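Local atomic coordinates of conjugal transfer protein TRWB (Escherichia coli, PDB entry 1E9R), a protein that probably serves as the hexameric, ring-shaped coupling protein of bacterial conjugation, using a P-loop NTPase domain to help move DNA between cells. Residues A43-P48 and V407-N412; E52-L57 and S336-V341; W262-C267 and L294-D299; L283-L288 and L309-G314; T352-S357 and V392-I397. All coordinates share one frame; numbering follows the deposited sequence.

How the contacts relate
From the N terminus, 43-48 opens contact 1, whose loop closes last, at 407-412; the other four contacts lie within it. The chain then runs into strand 56-59 of the central sheet at 52-57, and contact 2 closes that loop at 336-341. Within this second loop, contacts 3 and 4 cross: 262-267 and 283-288 open in turn, then 294-299 and 309-314 close them in the same order, tying helix 252-269 and a beta-alpha-beta unit together. Contact 5 follows contact 2 in series and joins helix 350-360 to helix 394-398. Contacts 1, 2 and 4 reach the same mixed sheet; contact 2 touches both contact 1 and contact 4, while contact 3 touches contact 4.

Contact 1: A43-P48 and V407-N412; sequences AGVPMP and VGFAGN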
# COMPACT_ATOMS: atom_id res chain seq x y z
N ALA B 43 31.73 24.04 -7.29
CA ALA B 43 31.30 25.38 -6.89
C ALA B 43 32.46 26.21 -6.33
O ALA B 43 32.29 27.00 -5.40
CB ALA B 43 30.19 25.28 -5.85
N GLY B 44 33.65 26.01 -6.89
CA GLY B 44 34.81 26.75 -6.44
C GLY B 44 35.55 26.07 -5.31
O GLY B 44 36.62 26.53 -4.90
N VAL B 45 34.99 24.98 -4.80
CA VAL B 45 35.64 24.27 -3.71
C VAL B 45 36.38 23.05 -4.24
O VAL B 45 35.79 22.23 -4.94
CB VAL B 45 34.64 23.78 -2.65
CG1 VAL B 45 35.39 23.21 -1.46
CG2 VAL B 45 33.73 24.92 -2.21
N PRO B 46 37.68 22.93 -3.93
CA PRO B 46 38.45 21.78 -4.41
C PRO B 46 37.92 20.48 -3.82
O PRO B 46 37.67 20.37 -2.62
CB PRO B 46 39.88 22.10 -3.97
CG PRO B 46 39.68 22.92 -2.75
CD PRO B 46 38.53 23.83 -3.13
N MET B 47 37.73 19.51 -4.70
CA MET B 47 37.20 18.23 -4.29
C MET B 47 38.27 17.29 -3.77
O MET B 47 39.29 17.07 -4.42
CB MET B 47 36.46 17.61 -5.48
CG MET B 47 36.01 16.18 -5.29
SD MET B 47 34.76 15.73 -6.50
CE MET B 47 33.83 14.52 -5.54
N PRO B 48 38.07 16.74 -2.56
CA PRO B 48 39.05 15.82 -1.99
C PRO B 48 39.28 14.72 -3.01
O PRO B 48 38.33 14.11 -3.50
CB PRO B 48 38.35 15.31 -0.75
CG PRO B 48 37.57 16.49 -0.31
CD PRO B 48 37.00 17.03 -1.60
N VAL B 407 27.64 22.43 -0.30
CA VAL B 407 28.56 21.37 -0.65
C VAL B 407 28.89 20.48 0.55
O VAL B 407 29.41 20.97 1.56
CB VAL B 407 29.88 21.95 -1.23
CG1 VAL B 407 30.81 20.82 -1.66
CG2 VAL B 407 29.56 22.86 -2.40
N GLY B 408 28.59 19.19 0.43
CA GLY B 408 28.86 18.24 1.49
C GLY B 408 29.63 17.03 0.99
O GLY B 408 29.04 16.05 0.55
N PHE B 409 30.95 17.11 1.04
CA PHE B 409 31.80 16.02 0.59
C PHE B 409 31.69 14.83 1.52
O PHE B 409 31.31 14.97 2.67
CB PHE B 409 33.25 16.49 0.50
CG PHE B 409 33.50 17.49 -0.60
CD1 PHE B 409 33.28 17.14 -1.93
CD2 PHE B 409 33.95 18.77 -0.31
CE1 PHE B 409 33.51 18.07 -2.97
CE2 PHE B 409 34.19 19.70 -1.34
CZ PHE B 409 33.97 19.35 -2.66
N ALA B 410 32.04 13.66 1.00
CA ALA B 410 31.98 12.41 1.75
C ALA B 410 32.88 12.46 2.98
O ALA B 410 33.80 13.27 3.05
CB ALA B 410 32.38 11.25 0.86
N GLY B 411 32.60 11.59 3.94
CA GLY B 411 33.41 11.54 5.14
C GLY B 411 33.11 12.63 6.16
O GLY B 411 32.03 13.24 6.17
N ASN B 412 34.09 12.89 7.02
CA ASN B 412 33.95 13.87 8.08
C ASN B 412 34.37 15.27 7.65
O ASN B 412 35.38 15.80 8.10
CB ASN B 412 34.76 13.40 9.29
CG ASN B 412 34.52 14.23 10.51
OD1 ASN B 412 33.38 14.61 10.79
ND2 ASN B 412 35.57 14.50 11.26
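With CG anti to the carbonyl carbon (chi1 -69°), the Phe409 side chain leaves its own segment and reaches across to the 43-48 segment, among Val45, Met47 and Pro48. Val45 answers with CG1 anti to its backbone N (chi1 -173°), which turns that methyl to the ring. Pro48 CD makes a CH-pi contact over one face, 3.5 Å from the Phe409 centroid and 6° off the normal. That small offset places Pro48 CD over the ring centre, marginally nearer the CG end. The opposite face belongs to a neighbour in sequence: Val407 CG1 lies 3.5 Å above the Phe409 ring plane, displaced toward the rim. At the edge, in plane, Val45 CG1 approaches Phe409 CE2 at 3.7 Å. Met47 crosses the ring obliquely, its CG 3.9 Å from Phe409 CE1. Ala43 CB reaches Val407 CG2 more loosely, at 4.3 Å.

No hydrogen bond joins the segments, so van der Waals and CH-pi packing carry the contact. Val42 also touches Phe409, and Val45 rests on helix 26-33. Two residues of positive phi, Ala43 and Gly44, form a type I' turn, so this is a tight beta-hairpin, strands 41-42 and 45-46, packed by a sandwiched aromatic ring against the end of strand 404-408 in the central sheet of a P-loop NTPase-type domain.

Contact 2: E52-L57 and S336-V341; sequences EPRHLL and SFRSLV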
# COMPACT_ATOMS: atom_id res chain seq x y z
N GLU B 52 36.62 11.73 -5.19
CA GLU B 52 36.33 11.58 -6.61
C GLU B 52 35.71 10.26 -7.04
O GLU B 52 34.67 10.24 -7.69
CB GLU B 52 37.60 11.84 -7.42
CG GLU B 52 37.99 13.28 -7.48
CD GLU B 52 39.29 13.47 -8.20
OE1 GLU B 52 39.64 12.59 -9.02
OE2 GLU B 52 39.95 14.48 -7.95
N PRO B 53 36.35 9.12 -6.71
CA PRO B 53 35.80 7.83 -7.11
C PRO B 53 34.66 7.32 -6.23
O PRO B 53 34.20 6.18 -6.40
CB PRO B 53 37.03 6.92 -7.09
CG PRO B 53 37.81 7.48 -5.96
CD PRO B 53 37.71 8.96 -6.16
N ARG B 54 34.19 8.15 -5.29
CA ARG B 54 33.07 7.78 -4.43
C ARG B 54 31.81 8.52 -4.90
O ARG B 54 30.75 8.47 -4.27
CB ARG B 54 33.39 8.07 -2.95
CG ARG B 54 34.32 7.01 -2.34
CD ARG B 54 34.51 7.16 -0.81
NE ARG B 54 35.17 8.40 -0.40
CZ ARG B 54 35.45 8.74 0.86
NH1 ARG B 54 35.12 7.93 1.86
NH2 ARG B 54 36.06 9.90 1.14
N HIS B 55 31.95 9.22 -6.03
CA HIS B 55 30.86 9.90 -6.71
C HIS B 55 30.19 11.10 -6.06
O HIS B 55 30.25 11.30 -4.85
CB HIS B 55 29.82 8.85 -7.11
CG HIS B 55 30.45 7.57 -7.57
ND1 HIS B 55 31.34 7.52 -8.62
CD2 HIS B 55 30.40 6.32 -7.06
CE1 HIS B 55 31.83 6.30 -8.72
NE2 HIS B 55 31.27 5.55 -7.79
N LEU B 56 29.53 11.89 -6.91
CA LEU B 56 28.85 13.11 -6.51
C LEU B 56 27.45 13.22 -7.07
O LEU B 56 27.23 13.10 -8.29
CB LEU B 56 29.66 14.31 -6.99
CG LEU B 56 29.11 15.69 -6.62
CD1 LEU B 56 29.32 15.93 -5.13
CD2 LEU B 56 29.81 16.78 -7.41
N LEU B 57 26.49 13.49 -6.19
CA LEU B 57 25.10 13.66 -6.58
C LEU B 57 24.75 15.14 -6.46
O LEU B 57 24.85 15.71 -5.39
CB LEU B 57 24.20 12.81 -5.67
CG LEU B 57 22.72 12.78 -6.03
CD1 LEU B 57 22.54 12.28 -7.46
CD2 LEU B 57 21.99 11.86 -5.08
N SER B 336 24.48 5.42 -3.22
CA SER B 336 25.72 4.97 -3.84
C SER B 336 26.65 6.14 -4.16
O SER B 336 27.81 5.93 -4.51
CB SER B 336 25.41 4.15 -5.08
OG SER B 336 24.73 2.96 -4.70
N PHE B 337 26.13 7.35 -4.06
CA PHE B 337 26.94 8.54 -4.26
C PHE B 337 27.28 9.00 -2.83
O PHE B 337 26.37 9.20 -2.01
CB PHE B 337 26.15 9.64 -4.96
CG PHE B 337 25.73 9.30 -6.35
CD1 PHE B 337 24.74 8.37 -6.59
CD2 PHE B 337 26.31 9.96 -7.44
CE1 PHE B 337 24.32 8.10 -7.88
CE2 PHE B 337 25.89 9.70 -8.73
CZ PHE B 337 24.90 8.77 -8.95
N ARG B 338 28.56 9.17 -2.53
CA ARG B 338 28.99 9.57 -1.20
C ARG B 338 29.11 11.08 -0.96
O ARG B 338 29.08 11.53 0.19
CB ARG B 338 30.32 8.87 -0.87
CG ARG B 338 30.21 7.35 -0.85
CD ARG B 338 29.22 6.89 0.21
NE ARG B 338 29.58 7.45 1.51
CZ ARG B 338 30.64 7.07 2.22
NH1 ARG B 338 31.45 6.13 1.77
NH2 ARG B 338 30.90 7.67 3.38
N SER B 339 29.24 11.87 -2.01
CA SER B 339 29.31 13.32 -1.85
C SER B 339 28.02 13.91 -2.40
O SER B 339 27.49 13.43 -3.40
CB SER B 339 30.52 13.91 -2.59
OG SER B 339 31.74 13.63 -1.93
N LEU B 340 27.53 14.96 -1.75
CA LEU B 340 26.27 15.58 -2.15
C LEU B 340 26.31 17.10 -2.29
O LEU B 340 27.06 17.79 -1.59
CB LEU B 340 25.19 15.21 -1.12
CG LEU B 340 23.88 16.01 -1.08
CD1 LEU B 340 23.00 15.64 -2.26
CD2 LEU B 340 23.16 15.74 0.22
N VAL B 341 25.51 17.62 -3.22
CA VAL B 341 25.39 19.06 -3.42
C VAL B 341 23.89 19.34 -3.47
O VAL B 341 23.16 18.69 -4.23
CB VAL B 341 26.03 19.55 -4.73
CG1 VAL B 341 25.85 21.05 -4.85
CG2 VAL B 341 27.52 19.21 -4.76
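Strands 56-59 and 339-342 pair in parallel here, as neighbours in the central sheet of the P-loop NTPase-type domain, with Leu56 in register with Ser339 and Leu57 with Leu340. Four backbone bonds supply the evidence. Arg338 N reaches Arg54 O at 2.9 Å, nearly along the C=O axis, and Ser339 N reaches His55 O at 3.1 Å in the carbonyl plane. The direction then reverses, Leu57 N giving to Ser339 O at 3.0 Å, before Val341 N closes the row on Leu57 O.

Phe337 has CG anti to its carbonyl carbon, and its ring takes Leu57 CD1 over the centre of one face, 4.3 Å from the centroid and 4° off the normal. Beneath this CH-pi contact, Leu57 CB meets Phe337 CB at 3.8 Å, and His55 CB approaches obliquely. An alanine at Phe337 would remove the ring that packs on Leu57 and His55, and would probably loosen this face of the sheet next to Leu301 and Ala313. On the opposite face from Leu57, Leu56 CD1 rests on Val341 CG2 at 3.8 Å.

Farther out, Arg54 NH1 and Arg338 NH1 stand 4.1 Å apart with guanidinium planes 78° to each other. Asp402 of a neighbouring subunit makes salt bridges to both, which probably offsets their repulsion, and Asp50 pairs with Arg54 as well. His55 has Ser336 O at its ring edge, in plane, 3.7 Å from CD2, while its ND1 is hydrogen-bonded to the amide N of Val311.

Contact 3: W262-C267 and L294-D299; sequences WVDVVC and LASLAD
The flat group that does the work is the carboxylate of Asp264, and the backbone amide of Ser296 meets it on the syn lone pair of OD1. Asp264 CG is anti to the backbone N (chi1 -164°), bringing the acid across to the loop that leads into helix 297-303. Ser296 N gives to Asp264 OD1 at 2.8 Å with an N-H...O angle of 151°. Ser296 OG lies 3.2 Å from Asp264 OD2, though its proton has another acceptor in reach; Thr268 OG1 also bonds that hydroxyl, and Ser133 OG bonds OD2.

Apolar contacts flank the acid. Val263 CG1 meets Leu294 CD1 at 3.6 Å, the side chains crossing at about a right angle, and Cys267 SG lies 4.3 Å from Leu297 CD2. A water gives a proton to Cys267 O and another to Ser296 O, each at 2.9 Å, bridging two backbone carbonyls.

The segments thus dock helix 252-269 against the start of the crossover helix of a beta-alpha-beta unit. Several donors around a buried carboxylate, close to a helix N terminus, would probably stabilise Asp264 in its ionised form.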
# COMPACT_ATOMS: atom_id res chain seq x y z
N TRP B 262 23.70 3.42 -24.22
CA TRP B 262 25.09 3.82 -24.22
C TRP B 262 25.63 3.99 -22.81
O TRP B 262 26.68 3.44 -22.47
CB TRP B 262 25.29 5.12 -25.03
CG TRP B 262 25.19 4.91 -26.52
CD1 TRP B 262 25.56 3.79 -27.22
CD2 TRP B 262 24.70 5.84 -27.49
NE1 TRP B 262 25.32 3.98 -28.56
CE2 TRP B 262 24.79 5.22 -28.75
CE3 TRP B 262 24.18 7.14 -27.41
CZ2 TRP B 262 24.39 5.86 -29.94
CZ3 TRP B 262 23.78 7.78 -28.59
CH2 TRP B 262 23.88 7.14 -29.84
N VAL B 263 24.91 4.74 -21.99
CA VAL B 263 25.34 4.95 -20.62
C VAL B 263 25.59 3.60 -19.92
O VAL B 263 26.59 3.43 -19.22
CB VAL B 263 24.30 5.75 -19.82
CG1 VAL B 263 24.69 5.80 -18.36
CG2 VAL B 263 24.19 7.15 -20.40
N ASP B 264 24.69 2.65 -20.12
CA ASP B 264 24.82 1.34 -19.50
C ASP B 264 26.00 0.57 -20.08
O ASP B 264 26.68 -0.16 -19.37
CB ASP B 264 23.53 0.53 -19.66
CG ASP B 264 23.48 -0.65 -18.72
OD1 ASP B 264 23.19 -0.40 -17.53
OD2 ASP B 264 23.74 -1.79 -19.14
N VAL B 265 26.24 0.73 -21.38
CA VAL B 265 27.37 0.05 -22.00
C VAL B 265 28.63 0.52 -21.29
O VAL B 265 29.50 -0.29 -20.99
CB VAL B 265 27.50 0.39 -23.50
CG1 VAL B 265 28.82 -0.17 -24.03
CG2 VAL B 265 26.33 -0.20 -24.26
N VAL B 266 28.72 1.82 -21.02
CA VAL B 266 29.89 2.35 -20.34
C VAL B 266 30.01 1.75 -18.94
O VAL B 266 31.08 1.31 -18.54
CB VAL B 266 29.84 3.90 -20.21
CG1 VAL B 266 30.96 4.39 -19.29
CG2 VAL B 266 29.98 4.53 -21.57
N CYS B 267 28.91 1.72 -18.20
CA CYS B 267 28.91 1.18 -16.86
C CYS B 267 29.33 -0.29 -16.75
O CYS B 267 30.03 -0.66 -15.81
CB CYS B 267 27.54 1.38 -16.22
SG CYS B 267 27.12 3.14 -15.97
N LEU B 294 18.58 1.87 -15.46
CA LEU B 294 19.81 1.19 -15.88
C LEU B 294 20.13 -0.07 -15.09
O LEU B 294 19.99 -0.11 -13.87
CB LEU B 294 20.99 2.17 -15.82
CG LEU B 294 20.75 3.47 -16.58
CD1 LEU B 294 21.99 4.34 -16.49
CD2 LEU B 294 20.41 3.18 -18.02
N ALA B 295 20.56 -1.10 -15.80
CA ALA B 295 20.88 -2.37 -15.18
C ALA B 295 22.26 -2.44 -14.53
O ALA B 295 22.45 -3.19 -13.57
CB ALA B 295 20.76 -3.48 -16.22
N SER B 296 23.21 -1.64 -15.02
CA SER B 296 24.57 -1.69 -14.51
C SER B 296 25.07 -0.47 -13.77
O SER B 296 26.17 -0.50 -13.23
CB SER B 296 25.54 -1.96 -15.66
OG SER B 296 25.02 -2.98 -16.50
N LEU B 297 24.29 0.60 -13.74
CA LEU B 297 24.72 1.81 -13.05
C LEU B 297 25.12 1.51 -11.60
O LEU B 297 26.19 1.93 -11.15
CB LEU B 297 23.60 2.85 -13.04
CG LEU B 297 24.01 4.32 -13.06
CD1 LEU B 297 22.90 5.13 -12.42
CD2 LEU B 297 25.32 4.54 -12.32
N ALA B 298 24.27 0.78 -10.88
CA ALA B 298 24.52 0.44 -9.48
C ALA B 298 25.85 -0.24 -9.23
O ALA B 298 26.59 0.15 -8.33
CB ALA B 298 23.40 -0.43 -8.95
N ASP B 299 26.16 -1.26 -10.01
CA ASP B 299 27.43 -1.95 -9.84
C ASP B 299 28.61 -1.05 -10.19
O ASP B 299 29.67 -1.12 -9.57
CB ASP B 299 27.47 -3.21 -10.70
CG ASP B 299 26.39 -4.20 -10.33
OD1 ASP B 299 26.29 -4.54 -9.13
OD2 ASP B 299 25.65 -4.63 -11.24
O HOH W 1 28.36 -2.29 -14.03

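Contact 4: L283-L288 and L309-G314; sequences LFIDEL and LRVVAG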
# COMPACT_ATOMS: atom_id res chain seq x y z
N LEU B 283 32.14 10.15 -15.62
CA LEU B 283 30.87 9.87 -16.26
C LEU B 283 29.95 10.97 -15.76
O LEU B 283 29.58 11.00 -14.59
CB LEU B 283 30.31 8.51 -15.85
CG LEU B 283 29.36 7.80 -16.83
CD1 LEU B 283 28.38 6.94 -16.03
CD2 LEU B 283 28.61 8.80 -17.70
N PHE B 284 29.59 11.88 -16.65
CA PHE B 284 28.70 12.98 -16.30
C PHE B 284 27.31 12.71 -16.82
O PHE B 284 27.12 12.56 -18.02
CB PHE B 284 29.22 14.29 -16.91
CG PHE B 284 30.38 14.87 -16.17
CD1 PHE B 284 31.67 14.40 -16.40
CD2 PHE B 284 30.17 15.86 -15.20
CE1 PHE B 284 32.74 14.91 -15.67
CE2 PHE B 284 31.24 16.38 -14.47
CZ PHE B 284 32.53 15.90 -14.71
N ILE B 285 26.34 12.63 -15.90
CA ILE B 285 24.94 12.39 -16.26
C ILE B 285 24.15 13.63 -15.88
O ILE B 285 23.93 13.89 -14.71
CB ILE B 285 24.36 11.20 -15.49
CG1 ILE B 285 25.21 9.96 -15.74
CG2 ILE B 285 22.91 10.97 -15.90
CD1 ILE B 285 24.75 8.74 -14.98
N ASP B 286 23.71 14.39 -16.88
CA ASP B 286 22.96 15.63 -16.64
C ASP B 286 21.74 15.47 -15.73
O ASP B 286 21.52 16.27 -14.84
CB ASP B 286 22.50 16.24 -17.96
CG ASP B 286 21.52 15.36 -18.70
OD1 ASP B 286 21.82 14.16 -18.90
OD2 ASP B 286 20.44 15.88 -19.07
N GLU B 287 20.95 14.43 -15.99
CA GLU B 287 19.76 14.13 -15.21
C GLU B 287 19.63 12.62 -15.12
O GLU B 287 19.38 11.95 -16.11
CB GLU B 287 18.52 14.73 -15.87
CG GLU B 287 17.21 14.30 -15.23
CD GLU B 287 17.20 14.49 -13.72
OE1 GLU B 287 17.38 15.64 -13.26
OE2 GLU B 287 17.01 13.49 -13.00
N LEU B 288 19.82 12.10 -13.92
CA LEU B 288 19.77 10.67 -13.66
C LEU B 288 18.40 10.03 -13.92
O LEU B 288 18.32 8.91 -14.45
CB LEU B 288 20.23 10.43 -12.22
CG LEU B 288 20.51 9.02 -11.73
CD1 LEU B 288 21.51 8.34 -12.61
CD2 LEU B 288 21.05 9.11 -10.32
N LEU B 309 36.58 4.94 -12.00
CA LEU B 309 35.32 5.55 -12.41
C LEU B 309 34.87 6.58 -11.41
O LEU B 309 34.81 6.32 -10.20
CB LEU B 309 34.24 4.47 -12.54
CG LEU B 309 32.99 4.68 -13.42
CD1 LEU B 309 31.75 4.53 -12.55
CD2 LEU B 309 33.04 6.04 -14.11
N ARG B 310 34.55 7.77 -11.93
CA ARG B 310 34.10 8.90 -11.13
C ARG B 310 32.82 9.38 -11.77
O ARG B 310 32.84 9.90 -12.89
CB ARG B 310 35.14 10.01 -11.16
CG ARG B 310 36.48 9.61 -10.58
CD ARG B 310 37.60 10.41 -11.21
NE ARG B 310 38.78 10.48 -10.34
CZ ARG B 310 39.53 9.45 -9.99
NH1 ARG B 310 39.25 8.23 -10.44
NH2 ARG B 310 40.58 9.64 -9.20
N VAL B 311 31.70 9.20 -11.07
CA VAL B 311 30.40 9.62 -11.61
C VAL B 311 29.84 10.88 -10.96
O VAL B 311 29.91 11.05 -9.74
CB VAL B 311 29.35 8.49 -11.46
CG1 VAL B 311 28.03 8.91 -12.12
CG2 VAL B 311 29.89 7.20 -12.07
N VAL B 312 29.31 11.77 -11.79
CA VAL B 312 28.70 13.01 -11.32
C VAL B 312 27.34 13.01 -11.98
O VAL B 312 27.24 13.02 -13.21
CB VAL B 312 29.50 14.25 -11.78
CG1 VAL B 312 28.80 15.51 -11.30
CG2 VAL B 312 30.92 14.18 -11.24
N ALA B 313 26.30 12.99 -11.17
CA ALA B 313 24.94 12.94 -11.71
C ALA B 313 24.06 14.04 -11.16
O ALA B 313 24.08 14.33 -9.96
CB ALA B 313 24.31 11.57 -11.42
N GLY B 314 23.30 14.67 -12.04
CA GLY B 314 22.38 15.71 -11.62
C GLY B 314 21.06 15.02 -11.34
O GLY B 314 20.76 13.98 -11.95
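Phe284 and Val312 lie side by side and point the same way, out of one face of a parallel strand pair, while Leu283, Ile285, Val311 and Ala313 occupy the other. Phe284 CG is anti to its carbonyl carbon (chi1 -77°), which lays CD2 3.8 Å from Val312 CB, an oblique approach to the ring. Helix 66-79 packs on both of them. An alanine at Phe284 would strip away the ring beside Val312 and would probably weaken the packing of that helix on the sheet. Across the sheet, Ile285 CB meets Ala313 CB at 4.1 Å, and Leu283 CB meets Val311 CG2 at 4.0 Å.

The strand axes run 8° apart, and the bond from Ile285 N to Val312 O is straight, 2.9 Å at 173°. Gly314 N gives to Ile285 O at 2.9 Å, and after the strand ends Leu288 N still reaches Gly314 O, also at 2.9 Å. Gly314 CA packs 3.4 Å from Asp286 O, a close approach that glycine fits.

The pair is the two parallel strands of a beta-alpha-beta crossover through helix 297-303. A hydrophobic strand followed by Asp286-Glu287 is consistent with a Walker B motif, as in P-loop NTPases. Glu287 is folded at chi2, its OE1 accepting from Gln316 N and OE2 from Ala289 N; two backbone amides on one buried carboxylate would probably favour its charged form.

Contact 5: T352-S357 and V392-I397; sequences TNEDMS and VMPAEI
Helix 350-360 packs here on the N terminus of the short helix 394-398, a helix-helix contact with its centre about 24 Å from the centre of the chain, beside a neighbouring subunit.

The hydrogen bonds come first. Ser357 OG, anti to its backbone N (chi1 168°), gives to Val392 O at 2.7 Å, in the carbonyl plane. Arg390 NH1 bonds the same hydroxyl. A water accepts from Val392 N at 2.9 Å and can donate to Ser357 O, which would link the two backbones, though other acceptors compete.

Apolar and close packing form the second group. Ile397, with CG1 anti to its carbonyl carbon, pushes CD1 to 3.5 Å from Met356 CB. Its CG2 sits 3.4 Å from Asn353 OD1, the two side chains sliding past each other in opposite directions. The Asn353 amide is held by the hydrogen bond of ND2 to Ser346 O. Pro394 CG touches both Glu354 OE1 (3.3 Å) and Ser357 CB (3.5 Å). Glu354 runs alongside that proline, pointing the same way, and its carboxylate is held by a salt bridge to Arg390.

Bonds at the helix start are the third kind. Met393 is at the N-cap position, and its carbonyl O takes the first-turn amides of Glu396 and Ile397. Glu396 is also in a salt bridge with Arg19 of another subunit, and, in a separate side-chain bond, the same OE2 takes Met393 N at 2.9 Å, a straight bond (171°) that arrives 47° out of the carboxylate plane.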
# COMPACT_ATOMS: atom_id res chain seq x y z
N THR B 352 10.52 17.77 -0.69
CA THR B 352 11.89 17.61 -1.11
C THR B 352 12.78 18.53 -0.28
O THR B 352 13.93 18.19 0.02
CB THR B 352 12.05 17.95 -2.59
OG1 THR B 352 11.37 16.96 -3.37
CG2 THR B 352 13.52 17.98 -2.99
N ASN B 353 12.26 19.69 0.10
CA ASN B 353 13.05 20.61 0.91
C ASN B 353 13.31 20.00 2.28
O ASN B 353 14.39 20.15 2.84
CB ASN B 353 12.32 21.95 1.02
CG ASN B 353 12.24 22.66 -0.31
OD1 ASN B 353 13.20 22.63 -1.09
ND2 ASN B 353 11.12 23.32 -0.58
N GLU B 354 12.31 19.31 2.81
CA GLU B 354 12.48 18.65 4.10
C GLU B 354 13.52 17.53 3.95
O GLU B 354 14.33 17.30 4.82
CB GLU B 354 11.14 18.06 4.54
CG GLU B 354 11.29 16.98 5.60
CD GLU B 354 11.85 17.49 6.90
OE1 GLU B 354 11.84 18.72 7.14
OE2 GLU B 354 12.30 16.65 7.71
N ASP B 355 13.46 16.84 2.82
CA ASP B 355 14.38 15.75 2.49
C ASP B 355 15.81 16.30 2.44
O ASP B 355 16.73 15.75 3.05
CB ASP B 355 13.95 15.18 1.11
CG ASP B 355 14.77 13.97 0.66
OD1 ASP B 355 15.63 13.46 1.42
OD2 ASP B 355 14.54 13.53 -0.49
N MET B 356 15.98 17.40 1.72
CA MET B 356 17.28 18.04 1.58
C MET B 356 17.77 18.56 2.93
O MET B 356 18.95 18.42 3.28
CB MET B 356 17.21 19.16 0.53
CG MET B 356 17.08 18.63 -0.90
SD MET B 356 18.48 17.48 -1.39
CE MET B 356 17.95 15.80 -0.70
N SER B 357 16.87 19.15 3.71
CA SER B 357 17.21 19.66 5.03
C SER B 357 17.72 18.51 5.90
O SER B 357 18.78 18.61 6.53
CB SER B 357 15.98 20.28 5.68
OG SER B 357 16.21 20.54 7.06
N VAL B 392 20.48 23.45 8.35
CA VAL B 392 19.79 24.18 7.29
C VAL B 392 18.31 23.82 7.36
O VAL B 392 17.96 22.65 7.24
CB VAL B 392 20.30 23.78 5.90
CG1 VAL B 392 19.59 24.60 4.83
CG2 VAL B 392 21.81 23.96 5.82
N MET B 393 17.46 24.82 7.55
CA MET B 393 16.01 24.62 7.63
C MET B 393 15.40 24.37 6.26
O MET B 393 15.90 24.85 5.25
CB MET B 393 15.33 25.85 8.23
CG MET B 393 15.10 25.81 9.71
SD MET B 393 14.40 27.38 10.27
CE MET B 393 12.63 27.15 9.98
N PRO B 394 14.31 23.59 6.21
CA PRO B 394 13.68 23.34 4.91
C PRO B 394 13.34 24.67 4.24
O PRO B 394 13.50 24.82 3.03
CB PRO B 394 12.45 22.53 5.28
CG PRO B 394 12.94 21.73 6.46
CD PRO B 394 13.68 22.77 7.26
N ALA B 395 12.88 25.63 5.05
CA ALA B 395 12.52 26.97 4.57
C ALA B 395 13.71 27.76 4.03
O ALA B 395 13.55 28.63 3.18
CB ALA B 395 11.86 27.76 5.69
N GLU B 396 14.90 27.46 4.54
CA GLU B 396 16.11 28.13 4.07
C GLU B 396 16.44 27.61 2.67
O GLU B 396 16.97 28.34 1.83
CB GLU B 396 17.30 27.84 4.99
CG GLU B 396 17.22 28.43 6.38
CD GLU B 396 18.52 28.23 7.14
OE1 GLU B 396 19.55 28.84 6.75
OE2 GLU B 396 18.53 27.45 8.11
N ILE B 397 16.13 26.34 2.44
CA ILE B 397 16.38 25.71 1.15
C ILE B 397 15.37 26.21 0.11
O ILE B 397 15.70 26.37 -1.07
CB ILE B 397 16.30 24.16 1.28
CG1 ILE B 397 17.46 23.66 2.16
CG2 ILE B 397 16.35 23.51 -0.09
CD1 ILE B 397 17.50 22.17 2.37
O HOH W 2 20.08 20.62 7.98